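Local coordinates for putative uncharacterized protein (Archaeoglobus fulgidus, PDB 4KPP) that probably exchanges calcium ions for protons across the membrane as a transporter of the sodium/calcium exchanger family, and binds calcium, at residues A[65-69]-A[176-180]; A[75-81]-A[250-255]; A[115-119]-A[274-279]; A[139-143]-A[384-389]. All coordinates share one frame; numbering follows the deposited sequence.

Interaction 1: A[65-69]-A[176-180]; sequences FSLAI and YIYLS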
# COMPACT_ATOMS: atom_id res chain seq x y z
N PHE A 65 -12.79 13.70 -0.63
CA PHE A 65 -12.10 12.49 -0.20
C PHE A 65 -12.69 11.25 -0.86
O PHE A 65 -13.57 10.60 -0.31
CB PHE A 65 -12.15 12.36 1.32
CG PHE A 65 -11.47 13.47 2.06
CD1 PHE A 65 -12.16 14.64 2.37
CD2 PHE A 65 -10.14 13.37 2.43
CE1 PHE A 65 -11.53 15.67 3.05
CE2 PHE A 65 -9.51 14.40 3.10
CZ PHE A 65 -10.21 15.55 3.41
N SER A 66 -12.19 10.92 -2.05
CA SER A 66 -12.60 9.71 -2.75
C SER A 66 -12.07 8.49 -2.02
O SER A 66 -11.17 8.58 -1.19
CB SER A 66 -12.05 9.72 -4.17
OG SER A 66 -10.64 9.58 -4.16
N LEU A 67 -12.64 7.33 -2.34
CA LEU A 67 -12.22 6.07 -1.73
C LEU A 67 -10.76 5.79 -2.06
O LEU A 67 -10.04 5.18 -1.27
CB LEU A 67 -13.12 4.92 -2.20
CG LEU A 67 -13.14 3.63 -1.37
CD1 LEU A 67 -14.49 2.95 -1.52
CD2 LEU A 67 -12.02 2.69 -1.78
N ALA A 68 -10.32 6.25 -3.22
CA ALA A 68 -8.94 6.08 -3.64
C ALA A 68 -7.99 6.86 -2.74
O ALA A 68 -6.94 6.36 -2.34
CB ALA A 68 -8.77 6.50 -5.10
N ILE A 69 -8.38 8.09 -2.41
CA ILE A 69 -7.57 8.94 -1.55
C ILE A 69 -7.48 8.40 -0.12
O ILE A 69 -6.41 8.43 0.49
CB ILE A 69 -8.08 10.41 -1.55
CG1 ILE A 69 -7.41 11.19 -2.68
CG2 ILE A 69 -7.81 11.10 -0.22
CD1 ILE A 69 -7.70 12.68 -2.66
N TYR A 176 -5.90 8.86 -12.47
CA TYR A 176 -6.72 7.88 -11.76
C TYR A 176 -7.54 8.52 -10.65
O TYR A 176 -8.74 8.26 -10.53
CB TYR A 176 -5.85 6.76 -11.20
CG TYR A 176 -6.55 5.91 -10.16
CD1 TYR A 176 -7.61 5.09 -10.51
CD2 TYR A 176 -6.14 5.93 -8.83
CE1 TYR A 176 -8.26 4.31 -9.57
CE2 TYR A 176 -6.78 5.15 -7.88
CZ TYR A 176 -7.83 4.34 -8.26
OH TYR A 176 -8.47 3.57 -7.31
N ILE A 177 -6.90 9.36 -9.85
CA ILE A 177 -7.58 10.09 -8.79
C ILE A 177 -8.68 10.98 -9.36
O ILE A 177 -9.81 10.97 -8.88
CB ILE A 177 -6.59 10.95 -7.98
CG1 ILE A 177 -5.76 10.05 -7.06
CG2 ILE A 177 -7.33 11.99 -7.16
CD1 ILE A 177 -6.61 9.19 -6.14
N TYR A 178 -8.33 11.74 -10.40
CA TYR A 178 -9.27 12.64 -11.07
C TYR A 178 -10.52 11.90 -11.56
O TYR A 178 -11.64 12.40 -11.43
CB TYR A 178 -8.59 13.36 -12.23
CG TYR A 178 -9.53 14.12 -13.12
CD1 TYR A 178 -10.10 15.32 -12.71
CD2 TYR A 178 -9.86 13.64 -14.39
CE1 TYR A 178 -10.97 16.02 -13.54
CE2 TYR A 178 -10.72 14.33 -15.21
CZ TYR A 178 -11.28 15.52 -14.78
OH TYR A 178 -12.14 16.21 -15.61
N LEU A 179 -10.32 10.72 -12.14
CA LEU A 179 -11.43 9.92 -12.65
C LEU A 179 -12.20 9.25 -11.52
O LEU A 179 -13.37 8.89 -11.68
CB LEU A 179 -10.92 8.87 -13.63
CG LEU A 179 -10.38 9.38 -14.97
CD1 LEU A 179 -10.00 8.21 -15.86
CD2 LEU A 179 -11.41 10.27 -15.66
N SER A 180 -11.54 9.07 -10.38
CA SER A 180 -12.16 8.42 -9.23
C SER A 180 -13.15 9.36 -8.55
O SER A 180 -14.03 8.92 -7.81
CB SER A 180 -11.09 7.96 -8.23
OG SER A 180 -11.66 7.15 -7.21
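Ala68 and Ile177 centre a mainly apolar contact between the N-capped start of helix 67-73 and the late turns of helix 163-182, in the mainly helical membrane fold of the sodium/calcium exchanger family. The methyl of Ala68 faces the second helix and is ringed there by three residues. Ile177 CD1 lies 3.6 Å from Ala68 CB, Ser180 OG is equally near, and the Tyr176 ring comes in obliquely, its CE2 3.7 Å from Ala68 CB. The bend of Ile177 at its second torsion (chi2 -56°) turns CD1 toward the first helix, where it also meets Ile69 CG1 at 4.1 Å, the two isoleucines crossing at about a right angle. The case illustrates how a small residue lets a helix start come close to a neighbour: Ala68 CA is 6.7 Å from Ile177 CA. The Tyr176 hydroxyl is hydrogen-bonded to Ser280 and probably also to Glu141, on helices 271-285 and 138-152. Ser66, whose CB also lies near Ser180 OG, turns its hydroxyl back to its own helix, where Ser66 OG takes a capping bond from Ile69 N at 3.2 Å, with an N-H...O angle of 157°.

Interaction 2: A[75-81]-A[250-255]; sequences VLPEYAV and APLASE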
# COMPACT_ATOMS: atom_id res chain seq x y z
N VAL A 75 -2.05 3.94 3.78
CA VAL A 75 -0.72 3.34 3.63
C VAL A 75 0.39 4.39 3.68
O VAL A 75 1.46 4.21 3.11
CB VAL A 75 -0.60 2.49 2.35
CG1 VAL A 75 -1.53 1.29 2.43
CG2 VAL A 75 -0.92 3.33 1.11
N LEU A 76 0.12 5.49 4.37
CA LEU A 76 1.11 6.54 4.60
C LEU A 76 2.41 6.04 5.26
O LEU A 76 3.49 6.51 4.89
CB LEU A 76 0.49 7.69 5.40
CG LEU A 76 0.71 9.10 4.85
CD1 LEU A 76 0.39 9.16 3.36
CD2 LEU A 76 -0.13 10.11 5.62
N PRO A 77 2.32 5.12 6.24
CA PRO A 77 3.58 4.60 6.80
C PRO A 77 4.49 3.97 5.75
O PRO A 77 5.71 4.04 5.88
CB PRO A 77 3.10 3.54 7.78
CG PRO A 77 1.78 4.02 8.23
CD PRO A 77 1.16 4.68 7.04
N GLU A 78 3.91 3.37 4.71
CA GLU A 78 4.72 2.77 3.66
C GLU A 78 5.45 3.85 2.86
O GLU A 78 6.62 3.69 2.51
CB GLU A 78 3.88 1.89 2.74
CG GLU A 78 4.60 1.47 1.46
CD GLU A 78 5.92 0.75 1.71
OE1 GLU A 78 6.80 0.80 0.82
OE2 GLU A 78 6.08 0.13 2.78
N TYR A 79 4.76 4.94 2.57
CA TYR A 79 5.38 6.05 1.85
C TYR A 79 6.48 6.70 2.68
O TYR A 79 7.50 7.12 2.14
CB TYR A 79 4.33 7.09 1.44
CG TYR A 79 3.53 6.67 0.23
CD1 TYR A 79 2.54 5.70 0.33
CD2 TYR A 79 3.78 7.23 -1.02
CE1 TYR A 79 1.81 5.31 -0.78
CE2 TYR A 79 3.06 6.85 -2.13
CZ TYR A 79 2.07 5.89 -2.00
OH TYR A 79 1.35 5.50 -3.10
N ALA A 80 6.27 6.77 3.99
CA ALA A 80 7.23 7.41 4.88
C ALA A 80 8.48 6.56 5.07
O ALA A 80 9.59 7.08 5.06
CB ALA A 80 6.58 7.73 6.21
N VAL A 81 8.29 5.26 5.25
CA VAL A 81 9.42 4.34 5.41
C VAL A 81 10.20 4.20 4.11
O VAL A 81 11.43 4.29 4.10
CB VAL A 81 8.95 2.95 5.89
CG1 VAL A 81 10.10 1.94 5.83
CG2 VAL A 81 8.40 3.03 7.31
N ALA A 250 9.67 -4.62 7.24
CA ALA A 250 9.26 -3.22 7.22
C ALA A 250 7.88 -2.97 6.59
O ALA A 250 7.07 -2.24 7.15
CB ALA A 250 10.33 -2.33 6.58
N PRO A 251 7.60 -3.57 5.41
CA PRO A 251 6.25 -3.35 4.87
C PRO A 251 5.16 -4.02 5.71
O PRO A 251 4.02 -3.54 5.72
CB PRO A 251 6.31 -4.00 3.49
CG PRO A 251 7.75 -4.00 3.14
CD PRO A 251 8.46 -4.25 4.43
N LEU A 252 5.51 -5.11 6.39
CA LEU A 252 4.55 -5.81 7.23
C LEU A 252 4.02 -4.87 8.31
O LEU A 252 2.83 -4.87 8.61
CB LEU A 252 5.19 -7.04 7.88
CG LEU A 252 4.21 -8.10 8.39
CD1 LEU A 252 3.52 -8.80 7.23
CD2 LEU A 252 4.91 -9.11 9.29
N ALA A 253 4.91 -4.05 8.86
CA ALA A 253 4.52 -3.07 9.87
C ALA A 253 3.76 -1.90 9.26
O ALA A 253 3.01 -1.21 9.95
CB ALA A 253 5.75 -2.58 10.62
N SER A 254 3.96 -1.67 7.96
CA SER A 254 3.31 -0.55 7.28
C SER A 254 1.95 -0.95 6.69
O SER A 254 1.04 -0.13 6.62
CB SER A 254 4.22 -0.00 6.17
OG SER A 254 5.47 0.44 6.69
N GLU A 255 1.83 -2.21 6.28
CA GLU A 255 0.61 -2.68 5.63
C GLU A 255 -0.36 -3.35 6.61
O GLU A 255 -1.51 -3.63 6.27
CB GLU A 255 0.95 -3.64 4.49
CG GLU A 255 1.92 -3.09 3.45
CD GLU A 255 1.29 -2.05 2.53
OE1 GLU A 255 1.91 -0.99 2.33
OE2 GLU A 255 0.19 -2.31 1.99
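The 76-81 and 250-255 segments of helices 76-91 and 242-267 run roughly antiparallel, their axes 8.3 Å apart at an angle of 146°, with the CA atoms of Glu78 and Ser254 only 5.1 Å from each other. Proline marks both partners: Pro77 sits in the first turn of its helix, and Pro251 stands at a kink where its nitrogen has no bond to the preceding turn. Ser254 faces across the gap and fits against the opposite backbone, its CB 3.7 Å from Glu78 N. The Ser254 hydroxyl nevertheless bonds within its own helix, OG donating to Ala250 O at 3.2 Å from a position tilted well out of the carbonyl plane, so this buried group has a partner while its CB packs on Pro77 and its OG lies against Val81 CG2. Glu255 bends at its second torsion (chi2 -74°), which folds the carboxylate toward the first helix until Glu255 OE1 rests 3.5 Å from Glu78 CB. Val75 CG1 lies beside the carboxylate, 4.0 Å from Glu255 OE2, and Gln285 from helix 271-285 hydrogen-bonds that same oxygen. The carboxylate planes of the two glutamates are turned 60° apart, with Glu78 OE2 and Glu255 OE1 separated by 4.3 Å. Asp82 and Glu258 add further acidic groups close by. Two buried carboxylates close together between helices of the two exchanger sequence regions form an acidic patch inside the membrane fold, consistent with the passage of cations and protons expected of such a transporter.

Interaction 3: A[115-119]-A[274-279]; sequences GWSLV and SMNALI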
# COMPACT_ATOMS: atom_id res chain seq x y z
N GLY A 115 -2.03 -9.91 1.60
CA GLY A 115 -3.23 -9.12 1.81
C GLY A 115 -4.47 -9.57 1.05
O GLY A 115 -5.48 -9.92 1.67
N TRP A 116 -4.41 -9.56 -0.28
CA TRP A 116 -5.54 -9.96 -1.10
C TRP A 116 -5.99 -11.39 -0.81
O TRP A 116 -7.18 -11.68 -0.77
CB TRP A 116 -5.22 -9.84 -2.59
CG TRP A 116 -5.07 -8.45 -3.10
CD1 TRP A 116 -4.85 -7.32 -2.36
CD2 TRP A 116 -5.12 -8.03 -4.47
NE1 TRP A 116 -4.76 -6.22 -3.19
CE2 TRP A 116 -4.93 -6.63 -4.48
CE3 TRP A 116 -5.32 -8.70 -5.68
CZ2 TRP A 116 -4.92 -5.90 -5.67
CZ3 TRP A 116 -5.31 -7.96 -6.85
CH2 TRP A 116 -5.12 -6.58 -6.84
N SER A 117 -5.03 -12.29 -0.62
CA SER A 117 -5.34 -13.69 -0.40
C SER A 117 -5.95 -13.92 0.99
O SER A 117 -6.96 -14.60 1.12
CB SER A 117 -4.09 -14.56 -0.57
OG SER A 117 -3.16 -14.32 0.48
N LEU A 118 -5.32 -13.33 2.01
CA LEU A 118 -5.79 -13.46 3.39
C LEU A 118 -7.22 -12.95 3.52
O LEU A 118 -8.10 -13.66 4.00
CB LEU A 118 -4.86 -12.69 4.33
CG LEU A 118 -4.81 -12.96 5.84
CD1 LEU A 118 -5.07 -11.67 6.61
CD2 LEU A 118 -5.75 -14.07 6.29
N VAL A 119 -7.43 -11.71 3.09
CA VAL A 119 -8.75 -11.09 3.17
C VAL A 119 -9.80 -11.91 2.43
O VAL A 119 -10.92 -12.09 2.92
CB VAL A 119 -8.72 -9.64 2.65
CG1 VAL A 119 -10.12 -9.08 2.51
CG2 VAL A 119 -7.88 -8.77 3.57
N SER A 274 -14.18 -3.48 1.17
CA SER A 274 -12.91 -3.92 1.72
C SER A 274 -11.92 -4.25 0.60
O SER A 274 -10.75 -3.85 0.66
CB SER A 274 -13.11 -5.13 2.63
OG SER A 274 -11.90 -5.49 3.27
N MET A 275 -12.38 -4.96 -0.41
CA MET A 275 -11.54 -5.30 -1.56
C MET A 275 -11.27 -4.09 -2.45
O MET A 275 -10.21 -4.00 -3.06
CB MET A 275 -12.16 -6.43 -2.38
CG MET A 275 -12.26 -7.77 -1.66
SD MET A 275 -10.68 -8.36 -1.00
CE MET A 275 -9.63 -8.28 -2.45
N ASN A 276 -12.23 -3.18 -2.53
CA ASN A 276 -12.04 -1.94 -3.28
C ASN A 276 -10.83 -1.17 -2.78
O ASN A 276 -10.08 -0.60 -3.56
CB ASN A 276 -13.28 -1.05 -3.19
CG ASN A 276 -14.40 -1.50 -4.10
OD1 ASN A 276 -14.17 -2.14 -5.12
ND2 ASN A 276 -15.63 -1.17 -3.73
N ALA A 277 -10.65 -1.17 -1.46
CA ALA A 277 -9.57 -0.43 -0.82
C ALA A 277 -8.23 -1.11 -1.06
O ALA A 277 -7.24 -0.44 -1.36
CB ALA A 277 -9.84 -0.29 0.68
N LEU A 278 -8.20 -2.43 -0.93
CA LEU A 278 -6.98 -3.19 -1.14
C LEU A 278 -6.51 -3.11 -2.59
O LEU A 278 -5.31 -3.08 -2.86
CB LEU A 278 -7.17 -4.65 -0.74
CG LEU A 278 -7.40 -4.96 0.74
CD1 LEU A 278 -7.39 -6.45 0.96
CD2 LEU A 278 -6.36 -4.28 1.61
N ILE A 279 -7.46 -3.10 -3.51
CA ILE A 279 -7.14 -3.01 -4.93
C ILE A 279 -6.66 -1.60 -5.29
O ILE A 279 -5.68 -1.44 -6.02
CB ILE A 279 -8.34 -3.43 -5.81
CG1 ILE A 279 -8.62 -4.92 -5.63
CG2 ILE A 279 -8.09 -3.07 -7.27
CD1 ILE A 279 -9.94 -5.39 -6.20
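With CG anti to its carbonyl carbon (chi1 -69°), Trp116 lays its indole across the 274-279 segment of helix 271-285, sliding past Leu278 and crossing Ile279 at about a right angle. The edge bearing NE1 points at the backbone: Trp116 NE1 donates a weak hydrogen bond to Leu278 O at 3.2 Å, bent to an N-H...O angle of 148°. Over one face comes Ile279 CG1, in a CH-pi contact 4.2 Å from the centroid of the Trp116 six-membered ring. These groups meet between antiparallel helices of the exchanger fold, their segments inclined at 169°, which join its two exchanger sequence regions. A turn on from the indole, Val119 uses both its branches. Val119 CG2 meets Leu278 CD1 tip to tip at 3.5 Å, while Val119 CG1 lies 3.6 Å from Met275 SD, whose chain is doubly bent to bring the sulphur there. Replacing Trp116 by alanine is likely to leave Leu278 O without its indole donor and Ile279 without the ring face beneath it, opening a gap toward Ala327 and Leu331 of helix 311-331. The bound calcium ion, held by residues including Ile330, lies about 9 Å from the Trp116 side chain.

Interaction 4: A[139-143]-A[384-389]; sequences RLEIF and ESFRTV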
# COMPACT_ATOMS: atom_id res chain seq x y z
N ARG A 139 -13.29 -1.94 -12.61
CA ARG A 139 -12.74 -1.85 -13.96
C ARG A 139 -11.87 -0.61 -14.15
O ARG A 139 -10.98 -0.59 -15.01
CB ARG A 139 -13.86 -1.86 -15.01
CG ARG A 139 -14.71 -3.12 -15.02
CD ARG A 139 -15.55 -3.17 -16.30
NE ARG A 139 -16.77 -3.96 -16.14
CZ ARG A 139 -16.85 -5.26 -16.41
NH1 ARG A 139 -18.01 -5.89 -16.25
NH2 ARG A 139 -15.79 -5.93 -16.84
N LEU A 140 -12.13 0.42 -13.36
CA LEU A 140 -11.31 1.62 -13.36
C LEU A 140 -9.89 1.26 -12.93
O LEU A 140 -8.93 1.45 -13.68
CB LEU A 140 -11.90 2.67 -12.40
CG LEU A 140 -11.65 4.17 -12.61
CD1 LEU A 140 -11.77 4.91 -11.28
CD2 LEU A 140 -10.31 4.48 -13.27
N GLU A 141 -9.75 0.74 -11.71
CA GLU A 141 -8.44 0.41 -11.17
C GLU A 141 -7.73 -0.66 -12.01
O GLU A 141 -6.51 -0.65 -12.12
CB GLU A 141 -8.51 -0.03 -9.70
CG GLU A 141 -9.91 -0.24 -9.16
CD GLU A 141 -10.59 1.05 -8.73
OE1 GLU A 141 -9.97 1.82 -7.96
OE2 GLU A 141 -11.74 1.29 -9.16
N ILE A 142 -8.51 -1.56 -12.60
CA ILE A 142 -7.96 -2.60 -13.48
C ILE A 142 -7.22 -1.98 -14.66
O ILE A 142 -6.11 -2.40 -15.00
CB ILE A 142 -9.07 -3.53 -14.01
CG1 ILE A 142 -9.66 -4.37 -12.87
CG2 ILE A 142 -8.54 -4.43 -15.11
CD1 ILE A 142 -10.74 -5.33 -13.31
N PHE A 143 -7.83 -0.97 -15.27
CA PHE A 143 -7.25 -0.27 -16.40
C PHE A 143 -5.91 0.36 -16.05
O PHE A 143 -4.92 0.20 -16.78
CB PHE A 143 -8.22 0.81 -16.90
CG PHE A 143 -7.68 1.64 -18.02
CD1 PHE A 143 -7.77 1.20 -19.33
CD2 PHE A 143 -7.10 2.88 -17.77
CE1 PHE A 143 -7.28 1.98 -20.37
CE2 PHE A 143 -6.61 3.65 -18.80
CZ PHE A 143 -6.70 3.20 -20.10
N GLU A 384 -13.96 -3.85 -21.98
CA GLU A 384 -14.93 -3.24 -21.07
C GLU A 384 -14.28 -2.26 -20.10
O GLU A 384 -14.80 -1.16 -19.87
CB GLU A 384 -15.71 -4.31 -20.31
CG GLU A 384 -17.04 -4.65 -20.95
CD GLU A 384 -17.92 -3.43 -21.11
OE1 GLU A 384 -18.09 -2.70 -20.11
OE2 GLU A 384 -18.41 -3.19 -22.23
N SER A 385 -13.14 -2.66 -19.55
CA SER A 385 -12.36 -1.81 -18.66
C SER A 385 -11.91 -0.53 -19.37
O SER A 385 -11.78 0.52 -18.75
CB SER A 385 -11.13 -2.57 -18.15
OG SER A 385 -10.22 -1.70 -17.52
N PHE A 386 -11.69 -0.64 -20.67
CA PHE A 386 -11.31 0.50 -21.50
C PHE A 386 -12.49 1.44 -21.68
O PHE A 386 -12.32 2.66 -21.69
CB PHE A 386 -10.80 0.01 -22.86
CG PHE A 386 -10.65 1.10 -23.87
CD1 PHE A 386 -9.51 1.89 -23.89
CD2 PHE A 386 -11.63 1.32 -24.83
CE1 PHE A 386 -9.37 2.89 -24.82
CE2 PHE A 386 -11.49 2.32 -25.77
CZ PHE A 386 -10.35 3.11 -25.77
N ARG A 387 -13.68 0.87 -21.81
CA ARG A 387 -14.90 1.66 -22.00
C ARG A 387 -15.36 2.34 -20.71
O ARG A 387 -15.95 3.41 -20.75
CB ARG A 387 -16.02 0.79 -22.57
CG ARG A 387 -15.90 0.56 -24.07
CD ARG A 387 -16.78 -0.59 -24.52
NE ARG A 387 -16.79 -0.70 -25.97
CZ ARG A 387 -17.19 -1.78 -26.64
NH1 ARG A 387 -17.62 -2.85 -25.98
NH2 ARG A 387 -17.17 -1.79 -27.97
N THR A 388 -15.07 1.71 -19.58
CA THR A 388 -15.37 2.30 -18.28
C THR A 388 -14.64 3.63 -18.13
O THR A 388 -15.21 4.63 -17.69
CB THR A 388 -14.95 1.38 -17.13
OG1 THR A 388 -15.75 0.19 -17.16
CG2 THR A 388 -15.14 2.07 -15.78
N VAL A 389 -13.36 3.64 -18.50
CA VAL A 389 -12.55 4.85 -18.45
C VAL A 389 -13.02 5.85 -19.50
O VAL A 389 -13.02 7.06 -19.27
CB VAL A 389 -11.06 4.52 -18.65
CG1 VAL A 389 -10.23 5.79 -18.68
CG2 VAL A 389 -10.59 3.59 -17.54
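The Phe143 ring takes Val389 CG2 over one face, the methyl lying 3.5 Å from Phe143 CG in a CH-pi contact, while the Phe386 side chain runs alongside, pointing the same way. Phe143 CE1 reaches the edge of the Phe386 ring, 4.2 Å from Phe386 CD1. At the other end of the contact, one face of the Arg139 guanidinium receives Glu384 CB, 3.8 Å from Arg139 NH2. The setting is a steep crossing of helices 138-152 and 379-393, their short segments meeting at a signed angle of -104°, so that the C-terminal helix lies across a membrane helix of the exchanger fold. With CG anti to the backbone N (chi1 177°), the Phe143 ring is carried to Val389 and Phe386. Exchanging Phe143 for alanine would probably strip Val389 CG2 of its aromatic face and leave the edge of Phe386 without its neighbour. The charge of Arg139 has its salt-bridge partner in Glu381, one turn before Glu384; Glu384 OE1 itself is 4.4 Å from Arg139 NE and well out of the guanidinium plane, so it contributes only loosely. Along the arginine stem, Arg139 CD packs 3.5 Å from Thr388 OG1, a hydroxyl that donates back to Glu384 O in its own helix. The side chain of Ile142, which touches Ser385, lies about 9 Å from the bound calcium ion. Between the aromatic and charged ends, Arg139 O accepts two donors, Phe143 N from its own helix and Ser385 OG from across, the latter at 2.8 Å with a C=O...O angle of 143°.

How the interactions relate
Along the chain the four first segments come in order, 65-69, 75-81, 115-119 and 139-143, and their partners follow in the same order, so every pair of contacts crosses in sequence. Interactions 1 and 4 are neighbours, with centres 14 Å apart, and join through Leu179 against Val389 and Tyr176 against Leu140. Interaction 3 touches both: Leu67 packs on the 274-279 segment, and Ile279 on Glu141. Interaction 2 lies nearest the centre of the chain, its centre 28 Å from that of interaction 4, touching none of the others, though its helices directly precede those of interaction 3. Interactions 2 and 3 tie the two exchanger sequence regions together; interaction 4 fastens the last helix, 379-393, to helix 138-152.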